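Local coordinates for protein cytochrome c' (Thermochromatium tepidum, PDB 3VRC) that binds a covalently attached heme c and probably takes part in electron transfer in a purple photosynthetic bacterium, at residues A42-A47 with A97-A102; S4-I9 with G67-R72. One frame throughout, in Å; residues are numbered along the deposited sequence.

Overall arrangement
Contact 1 is a buried helix-helix contact, whereas contact 2 lies at the surface, where the start of helix 5-31 meets the loop 67-72. Their centres are 28 Å apart, on opposite sides of the centre of the chain, and they do not touch. They share no helix: contact 1 joins helices 36-50 and 81-103 of the four-helix bundle, while contact 2 ties the loop between helices 36-50 and 75-78 to the first helix. Contact 1 is mainly alanine packing, joined by Leu98, with a water bridge at one edge. In contact 2, a small apolar patch continues into hydrogen bonds from the loop to a heme propionate.

Contact 1 (A42-A47 with A97-A102); sequences AANVVA and ALAAAA
The methyl group of Ala43 lies over the backbone of helix 81-103, with CB 3.8 Å from Ala99 CA. On one side of it is Ala102, whose CB comes to 3.7 Å from Ala43 CB. With CG anti to the backbone N (chi1 175°), Leu98 sets this branch point 4.0 Å from Ala43 CB; its side chain also packs on Val110, Ala113 and Val117 of helix 107-128, so this leucine joins three helices. One turn after Ala43, Ala47 meets Ala99 methyl to methyl, CB to CB at 3.8 Å. Ala43, Ala47, Ala99 and Ala102 supply most of the meeting surface, and the axes of the two segments approach to 8.1 Å. They run antiparallel at 161°, part of the four-helix bundle of cytochrome c', in which Ala42 and Val45 of segment 42-47 pack on helix 5-31 and Val45 also meets Ser52 of the second subunit. Asn44 brings the polar element at the rim. Its amide oxygen OD1 rests 3.7 Å from Ala99 CB, and it also accepts a hydrogen bond from a water that donates to Ala99 O as well. The water is modelled at two positions too close together to be filled at once; either one completes the bridge, for instance with 2.9 Å from the water to Asn44 OD1. No direct hydrogen bond links the two segments.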
ATOM      1  N   ALA B  42      -1.495   3.960 -10.043  1.00  9.05           N
ATOM      2  CA  ALA B  42      -0.723   4.619  -8.987  1.00  9.18           C
ATOM      3  C   ALA B  42      -1.619   5.470  -8.108  1.00  7.92           C
ATOM      4  O   ALA B  42      -1.499   5.450  -6.871  1.00  8.48           O
ATOM      5  CB  ALA B  42       0.364   5.438  -9.601  1.00  9.76           C
ATOM      6  N   ALA B  43      -2.494   6.265  -8.723  1.00  8.43           N
ATOM      7  CA  ALA B  43      -3.416   7.109  -7.964  1.00  9.21           C
ATOM      8  C   ALA B  43      -4.348   6.266  -7.108  1.00  8.76           C
ATOM      9  O   ALA B  43      -4.688   6.646  -5.992  1.00  8.53           O
ATOM     10  CB  ALA B  43      -4.227   7.975  -8.907  1.00  9.73           C
ATOM     11  N   ASN B  44      -4.770   5.096  -7.636  1.00  9.03           N
ATOM     12  CA  ASN B  44      -5.659   4.228  -6.836  1.00  9.44           C
ATOM     13  C   ASN B  44      -4.925   3.734  -5.573  1.00  8.53           C
ATOM     14  O   ASN B  44      -5.597   3.585  -4.540  1.00  9.06           O
ATOM     15  CB  ASN B  44      -6.126   3.052  -7.676  1.00 10.00           C
ATOM     16  CG  ASN B  44      -7.141   3.460  -8.724  1.00 11.59           C
ATOM     17  OD1 ASN B  44      -7.636   4.586  -8.732  1.00 11.94           O
ATOM     18  ND2 ASN B  44      -7.445   2.517  -9.589  1.00 14.58           N
ATOM     19  N   VAL B  45      -3.640   3.472  -5.682  1.00  7.92           N
ATOM     20  CA  VAL B  45      -2.882   3.079  -4.483  1.00  8.83           C
ATOM     21  C   VAL B  45      -2.911   4.224  -3.462  1.00  8.18           C
ATOM     22  O   VAL B  45      -3.139   4.012  -2.256  1.00  8.32           O
ATOM     23  CB  VAL B  45      -1.447   2.705  -4.807  1.00  8.37           C
ATOM     24  CG1 VAL B  45      -0.658   2.536  -3.513  1.00  9.44           C
ATOM     25  CG2 VAL B  45      -1.381   1.427  -5.616  1.00  9.75           C
ATOM     26  N   VAL B  46      -2.611   5.444  -3.908  1.00  8.00           N
ATOM     27  CA  VAL B  46      -2.539   6.555  -2.963  1.00  8.32           C
ATOM     28  C   VAL B  46      -3.855   6.775  -2.319  1.00  7.89           C
ATOM     29  O   VAL B  46      -3.947   6.945  -1.084  1.00  8.96           O
ATOM     30  CB  VAL B  46      -1.951   7.815  -3.667  1.00  8.82           C
ATOM     31  CG1 VAL B  46      -1.914   8.986  -2.668  1.00 11.27           C
ATOM     32  CG2 VAL B  46      -0.597   7.569  -4.229  1.00 10.10           C
ATOM     33  N   ALA B  47      -4.956   6.769  -3.099  1.00  8.15           N
ATOM     34  CA  ALA B  47      -6.276   6.911  -2.549  1.00  8.56           C
ATOM     35  C   ALA B  47      -6.597   5.821  -1.547  1.00  8.85           C
ATOM     36  O   ALA B  47      -7.160   6.084  -0.451  1.00  9.68           O
ATOM     37  CB  ALA B  47      -7.304   6.939  -3.650  1.00 10.52           C
ATOM     38  N   ALA B  97      -9.541  12.661  -4.671  1.00 11.76           N
ATOM     39  CA  ALA B  97      -9.634  13.542  -5.842  1.00 12.89           C
ATOM     40  C   ALA B  97      -8.582  13.246  -6.898  1.00 11.57           C
ATOM     41  O   ALA B  97      -8.867  13.391  -8.100  1.00 12.50           O
ATOM     42  CB  ALA B  97      -9.594  15.000  -5.363  1.00 14.79           C
ATOM     43  N   LEU B  98      -7.405  12.824  -6.487  1.00 10.79           N
ATOM     44  CA  LEU B  98      -6.387  12.401  -7.431  1.00 10.38           C
ATOM     45  C   LEU B  98      -6.797  11.146  -8.186  1.00 10.59           C
ATOM     46  O   LEU B  98      -6.613  11.061  -9.403  1.00 10.82           O
ATOM     47  CB  LEU B  98      -5.088  12.214  -6.656  1.00 11.38           C
ATOM     48  CG  LEU B  98      -3.910  11.637  -7.458  1.00 11.10           C
ATOM     49  CD1 LEU B  98      -3.585  12.498  -8.671  1.00 12.82           C
ATOM     50  CD2 LEU B  98      -2.718  11.439  -6.515  1.00 13.32           C
ATOM     51  N   ALA B  99      -7.355  10.146  -7.500  1.00 10.58           N
ATOM     52  CA  ALA B  99      -7.829   8.960  -8.196  1.00 11.02           C
ATOM     53  C   ALA B  99      -8.979   9.311  -9.166  1.00 10.56           C
ATOM     54  O   ALA B  99      -9.038   8.763 -10.266  1.00 11.19           O
ATOM     55  CB  ALA B  99      -8.300   7.895  -7.163  1.00 12.80           C
ATOM     56  N   ALA B 100      -9.876  10.210  -8.758  1.00 11.94           N
ATOM     57  CA  ALA B 100     -10.934  10.621  -9.684  1.00 12.52           C
ATOM     58  C   ALA B 100     -10.353  11.369 -10.892  1.00 13.03           C
ATOM     59  O   ALA B 100     -10.765  11.082 -12.045  1.00 13.89           O
ATOM     60  CB  ALA B 100     -11.947  11.488  -8.942  1.00 14.67           C
ATOM     61  N   ALA B 101      -9.371  12.247 -10.711  1.00 12.33           N
ATOM     62  CA  ALA B 101      -8.735  12.936 -11.824  1.00 12.63           C
ATOM     63  C   ALA B 101      -8.050  11.930 -12.726  1.00 11.62           C
ATOM     64  O   ALA B 101      -8.155  12.011 -13.967  1.00 12.41           O
ATOM     65  CB  ALA B 101      -7.760  13.976 -11.334  1.00 14.14           C
ATOM     66  N   ALA B 102      -7.355  10.952 -12.160  1.00 11.37           N
ATOM     67  CA  ALA B 102      -6.647   9.985 -12.974  1.00 11.22           C
ATOM     68  C   ALA B 102      -7.620   9.144 -13.782  1.00 11.60           C
ATOM     69  O   ALA B 102      -7.326   8.779 -14.938  1.00 12.53           O
ATOM     70  CB  ALA B 102      -5.804   9.074 -12.094  1.00 11.42           C
TER
HETATM   71  O   HOH W   1      -7.827   6.246 -11.074  0.50 11.92           O
HETATM   72  O   HOH W   2      -8.894   6.019 -10.668  0.30 12.69           O

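Contact 2 (S4-I9 with G67-R72); sequences SPEEQI and GAVKTR. With HEC (heme c), chain L.
This is a surface contact, mostly apolar, between the first turn of helix 5-31 and the irregular loop before helix 75-78. Val69 is its centre, and its two methyls go to different partners. CG1, anti to the backbone N (chi1 178°), lies 3.7 Å from Ile9 CG2, the two side chains sliding past each other in opposite directions. CG2 rests against the aliphatic part of Glu6, whose extended chain crosses the valine at about a right angle, with Glu6 CG 3.7 Å from Val69 CG2. An alanine in place of Glu6 would probably leave Val69 CG2 without cover on this side. The helix begins with a capping box: Glu7 N donates to Ser4 OG, and Ser4 N donates at 3.0 Å to Glu7 OE1, which accepts through its anti lone pair.

Farther along, Ile9, Thr71 and Arg72 belong to the heme pocket of cytochrome c'. Ile9 CG2 lies 4.1 Å from Thr71 CB and also borders propionate oxygen O2D of the heme. Thr71 OG1 donates to O2D at 2.6 Å, while Arg72 N donates to O1D at 2.8 Å in a nearly straight bond of 171°, so both oxygens of one propionate are gripped by consecutive residues. Thr71 OG1 is itself held by Arg12 NH2 and Ala73 N, which would fix the direction of its hydroxyl. Heme CAA lies obliquely to the Arg72 guanidinium, 3.5 Å from Arg72 NH1, and Arg72 NE bonds to Ala130 O near the C-terminus.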
ATOM      1  N   SER B   4       1.293  -5.341  17.781  1.00 14.87           N
ATOM      2  CA  SER B   4       2.204  -4.801  18.765  1.00 14.88           C
ATOM      3  C   SER B   4       2.635  -3.420  18.338  1.00 14.31           C
ATOM      4  O   SER B   4       2.508  -3.055  17.171  1.00 13.58           O
ATOM      5  CB  SER B   4       3.444  -5.698  18.907  1.00 15.95           C
ATOM      6  OG  SER B   4       4.192  -5.596  17.681  1.00 15.47           O
ATOM      7  N   PRO B   5       3.207  -2.663  19.246  1.00 14.59           N
ATOM      8  CA  PRO B   5       3.744  -1.368  18.852  1.00 14.67           C
ATOM      9  C   PRO B   5       4.778  -1.463  17.720  1.00 13.35           C
ATOM     10  O   PRO B   5       4.737  -0.659  16.783  1.00 12.52           O
ATOM     11  CB  PRO B   5       4.317  -0.852  20.191  1.00 17.92           C
ATOM     12  CG  PRO B   5       3.391  -1.403  21.236  1.00 18.80           C
ATOM     13  CD  PRO B   5       3.204  -2.817  20.737  1.00 18.01           C
ATOM     14  N   GLU B   6       5.670  -2.434  17.769  1.00 13.13           N
ATOM     15  CA  GLU B   6       6.629  -2.631  16.714  1.00 13.06           C
ATOM     16  C   GLU B   6       5.947  -2.882  15.362  1.00 11.51           C
ATOM     17  O   GLU B   6       6.322  -2.296  14.353  1.00 11.85           O
ATOM     18  CB  GLU B   6       7.535  -3.821  17.037  1.00 15.45           C
ATOM     19  CG  GLU B   6       8.493  -4.175  15.896  1.00 19.23           C
ATOM     20  CD  GLU B   6       9.403  -5.318  16.261  1.00 19.16           C
ATOM     21  OE1 GLU B   6       9.880  -5.382  17.389  1.00 25.46           O
ATOM     22  OE2 GLU B   6       9.714  -6.163  15.423  1.00 31.65           O
ATOM     23  N   GLU B   7       4.930  -3.731  15.373  1.00 11.84           N
ATOM     24  CA  GLU B   7       4.209  -4.021  14.140  1.00 11.23           C
ATOM     25  C   GLU B   7       3.448  -2.782  13.640  1.00 10.20           C
ATOM     26  O   GLU B   7       3.325  -2.603  12.423  1.00 10.49           O
ATOM     27  CB  GLU B   7       3.254  -5.196  14.361  1.00 13.04           C
ATOM     28  CG  GLU B   7       4.024  -6.503  14.563  1.00 13.42           C
ATOM     29  CD  GLU B   7       3.112  -7.594  15.042  1.00 16.20           C
ATOM     30  OE1 GLU B   7       2.247  -7.420  15.908  1.00 18.13           O
ATOM     31  OE2 GLU B   7       3.201  -8.680  14.459  1.00 24.00           O
ATOM     32  N   GLN B   8       2.898  -1.972  14.527  1.00 11.33           N
ATOM     33  CA  GLN B   8       2.189  -0.765  14.089  1.00 10.71           C
ATOM     34  C   GLN B   8       3.169   0.181  13.398  1.00 10.12           C
ATOM     35  O   GLN B   8       2.859   0.752  12.351  1.00  9.72           O
ATOM     36  CB  GLN B   8       1.546  -0.061  15.289  1.00 12.10           C
ATOM     37  CG  GLN B   8       0.329  -0.783  15.789  1.00 12.43           C
ATOM     38  CD  GLN B   8      -0.170  -0.102  17.051  1.00 14.13           C
ATOM     39  OE1 GLN B   8      -0.536   1.052  17.015  1.00 15.55           O
ATOM     40  NE2 GLN B   8      -0.065  -0.799  18.187  1.00 18.47           N
ATOM     41  N   ILE B   9       4.363   0.355  13.962  1.00 10.50           N
ATOM     42  CA  ILE B   9       5.377   1.226  13.352  1.00 10.51           C
ATOM     43  C   ILE B   9       5.744   0.673  11.984  1.00  9.35           C
ATOM     44  O   ILE B   9       5.783   1.403  10.982  1.00  9.90           O
ATOM     45  CB  ILE B   9       6.612   1.356  14.250  1.00 11.25           C
ATOM     46  CG1 ILE B   9       6.264   2.112  15.548  1.00 11.96           C
ATOM     47  CG2 ILE B   9       7.714   2.048  13.529  1.00 11.80           C
ATOM     48  CD1 ILE B   9       7.355   1.975  16.622  1.00 14.67           C
ATOM     49  N   GLY B  67      13.723  -1.505  19.771  1.00 48.49           N
ATOM     50  CA  GLY B  67      14.973  -2.133  19.325  1.00 52.74           C
ATOM     51  C   GLY B  67      15.513  -1.555  18.014  1.00 51.57           C
ATOM     52  O   GLY B  67      15.708  -0.334  17.902  1.00 54.49           O
ATOM     53  N   ALA B  68      15.737  -2.433  17.026  1.00 41.11           N
ATOM     54  CA  ALA B  68      16.218  -2.045  15.689  1.00 38.62           C
ATOM     55  C   ALA B  68      15.150  -1.320  14.837  1.00 35.84           C
ATOM     56  O   ALA B  68      15.466  -0.749  13.768  1.00 40.07           O
ATOM     57  CB  ALA B  68      16.749  -3.265  14.939  1.00 45.00           C
ATOM     58  N   VAL B  69      13.894  -1.380  15.286  1.00 33.23           N
ATOM     59  CA  VAL B  69      12.778  -0.658  14.635  1.00 27.02           C
ATOM     60  C   VAL B  69      12.669   0.799  15.123  1.00 24.36           C
ATOM     61  O   VAL B  69      12.244   1.098  16.231  1.00 27.24           O
ATOM     62  CB  VAL B  69      11.428  -1.402  14.790  1.00 30.43           C
ATOM     63  CG1 VAL B  69      10.284  -0.607  14.153  1.00 28.50           C
ATOM     64  CG2 VAL B  69      11.542  -2.826  14.219  1.00 27.56           C
ATOM     65  N   LYS B  70      13.136   1.689  14.279  1.00 21.49           N
ATOM     66  CA  LYS B  70      13.201   3.119  14.606  1.00 19.64           C
ATOM     67  C   LYS B  70      12.028   3.837  13.952  1.00 18.83           C
ATOM     68  O   LYS B  70      11.641   3.517  12.834  1.00 26.03           O
ATOM     69  CB  LYS B  70      14.479   3.715  14.082  1.00 24.52           C
ATOM     70  CG  LYS B  70      15.674   3.065  14.733  1.00 30.43           C
ATOM     71  CD  LYS B  70      16.917   3.944  14.730  1.00 39.69           C
ATOM     72  CE  LYS B  70      18.102   3.216  15.361  1.00 53.03           C
ATOM     73  NZ  LYS B  70      17.902   2.752  16.770  1.00 67.86           N
ATOM     74  N   THR B  71      11.427   4.784  14.652  1.00 17.15           N
ATOM     75  CA  THR B  71      10.372   5.611  14.134  1.00 14.80           C
ATOM     76  C   THR B  71      10.854   7.018  13.856  1.00 14.18           C
ATOM     77  O   THR B  71      11.712   7.528  14.581  1.00 17.13           O
ATOM     78  CB  THR B  71       9.127   5.583  15.078  1.00 15.91           C
ATOM     79  OG1 THR B  71       8.119   6.363  14.453  1.00 13.49           O
ATOM     80  CG2 THR B  71       9.372   6.176  16.493  1.00 18.13           C
ATOM     81  N   ARG B  72      10.302   7.637  12.811  1.00 12.87           N
ATOM     82  CA  ARG B  72      10.490   9.042  12.558  1.00 13.86           C
ATOM     83  C   ARG B  72       9.312   9.885  13.023  1.00 12.58           C
ATOM     84  O   ARG B  72       9.295  11.117  12.730  1.00 14.64           O
ATOM     85  CB  ARG B  72      10.709   9.244  11.045  1.00 13.59           C
ATOM     86  CG  ARG B  72      12.067   8.692  10.582  1.00 14.94           C
ATOM     87  CD  ARG B  72      12.269   8.686   9.066  1.00 17.02           C
ATOM     88  NE  ARG B  72      12.240  10.045   8.518  1.00 16.72           N
ATOM     89  CZ  ARG B  72      12.209  10.326   7.220  1.00 16.86           C
ATOM     90  NH1 ARG B  72      12.216   9.355   6.288  1.00 19.07           N
ATOM     91  NH2 ARG B  72      12.162  11.603   6.855  1.00 20.45           N
TER
HETATM   92 FE   HEC L 201       4.331  10.378   5.494  1.00  8.98          FE
HETATM   93  CHA HEC L 201       6.903   8.718   7.100  1.00  9.61           C
HETATM   94  CHB HEC L 201       5.632   9.492   2.441  1.00  9.82           C
HETATM   95  CHC HEC L 201       1.519  11.521   3.949  1.00  9.30           C
HETATM   96  CHD HEC L 201       3.053  11.238   8.531  1.00 10.58           C
HETATM   97  NA  HEC L 201       6.023   9.352   4.872  1.00  9.68           N
HETATM   98  C1A HEC L 201       6.941   8.744   5.668  1.00  9.15           C
HETATM   99  C2A HEC L 201       8.009   8.235   4.886  1.00 10.39           C
HETATM  100  C3A HEC L 201       7.675   8.467   3.523  1.00 10.16           C
HETATM  101  C4A HEC L 201       6.391   9.119   3.597  1.00  9.35           C
HETATM  102  CMA HEC L 201       8.392   8.060   2.297  1.00 11.83           C
HETATM  103  CAA HEC L 201       9.283   7.659   5.418  1.00 14.27           C
HETATM  104  CBA HEC L 201       9.588   6.306   4.986  1.00 14.42           C
HETATM  105  CGA HEC L 201       8.486   5.439   5.483  1.00 10.75           C
HETATM  106  O1A HEC L 201       8.097   4.532   4.663  1.00 13.77           O
HETATM  107  O2A HEC L 201       8.004   5.498   6.621  1.00 13.32           O
HETATM  108  NB  HEC L 201       3.680  10.432   3.555  1.00  8.97           N
HETATM  109  C1B HEC L 201       4.339  10.063   2.465  1.00  9.08           C
HETATM  110  C2B HEC L 201       3.651  10.417   1.243  1.00  9.12           C
HETATM  111  C3B HEC L 201       2.450  10.963   1.701  1.00  9.09           C
HETATM  112  C4B HEC L 201       2.496  10.957   3.146  1.00  8.70           C
HETATM  113  CMB HEC L 201       4.092  10.201  -0.140  1.00 10.60           C
HETATM  114  CAB HEC L 201       1.290  11.564   0.927  1.00  9.73           C
HETATM  115  CBB HEC L 201       0.860  10.867  -0.303  1.00 10.27           C
HETATM  116  NC  HEC L 201       2.587  11.227   6.129  1.00  9.80           N
HETATM  117  C1C HEC L 201       1.547  11.667   5.351  1.00  9.47           C
HETATM  118  C2C HEC L 201       0.516  12.340   6.137  1.00  9.59           C
HETATM  119  C3C HEC L 201       0.982  12.223   7.464  1.00  9.72           C
HETATM  120  C4C HEC L 201       2.268  11.551   7.401  1.00  9.28           C
HETATM  121  CMC HEC L 201      -0.680  12.983   5.544  1.00 11.00           C
HETATM  122  CAC HEC L 201       0.365  12.751   8.735  1.00 10.39           C
HETATM  123  CBC HEC L 201      -1.104  13.048   8.682  1.00 11.89           C
HETATM  124  ND  HEC L 201       4.883  10.106   7.409  1.00  9.91           N
HETATM  125  C1D HEC L 201       4.238  10.501   8.533  1.00  9.71           C
HETATM  126  C2D HEC L 201       4.887  10.081   9.738  1.00 10.23           C
HETATM  127  C3D HEC L 201       5.945   9.300   9.352  1.00  9.54           C
HETATM  128  C4D HEC L 201       5.892   9.303   7.881  1.00  9.51           C
HETATM  129  CMD HEC L 201       4.467  10.435  11.149  1.00 11.32           C
HETATM  130  CAD HEC L 201       6.917   8.513  10.177  1.00 11.02           C
HETATM  131  CBD HEC L 201       6.371   7.078  10.414  1.00 10.90           C
HETATM  132  CGD HEC L 201       7.245   6.275  11.361  1.00 10.13           C
HETATM  133  O1D HEC L 201       8.490   6.276  11.135  1.00 10.83           O
HETATM  134  O2D HEC L 201       6.698   5.703  12.317  1.00 11.61           O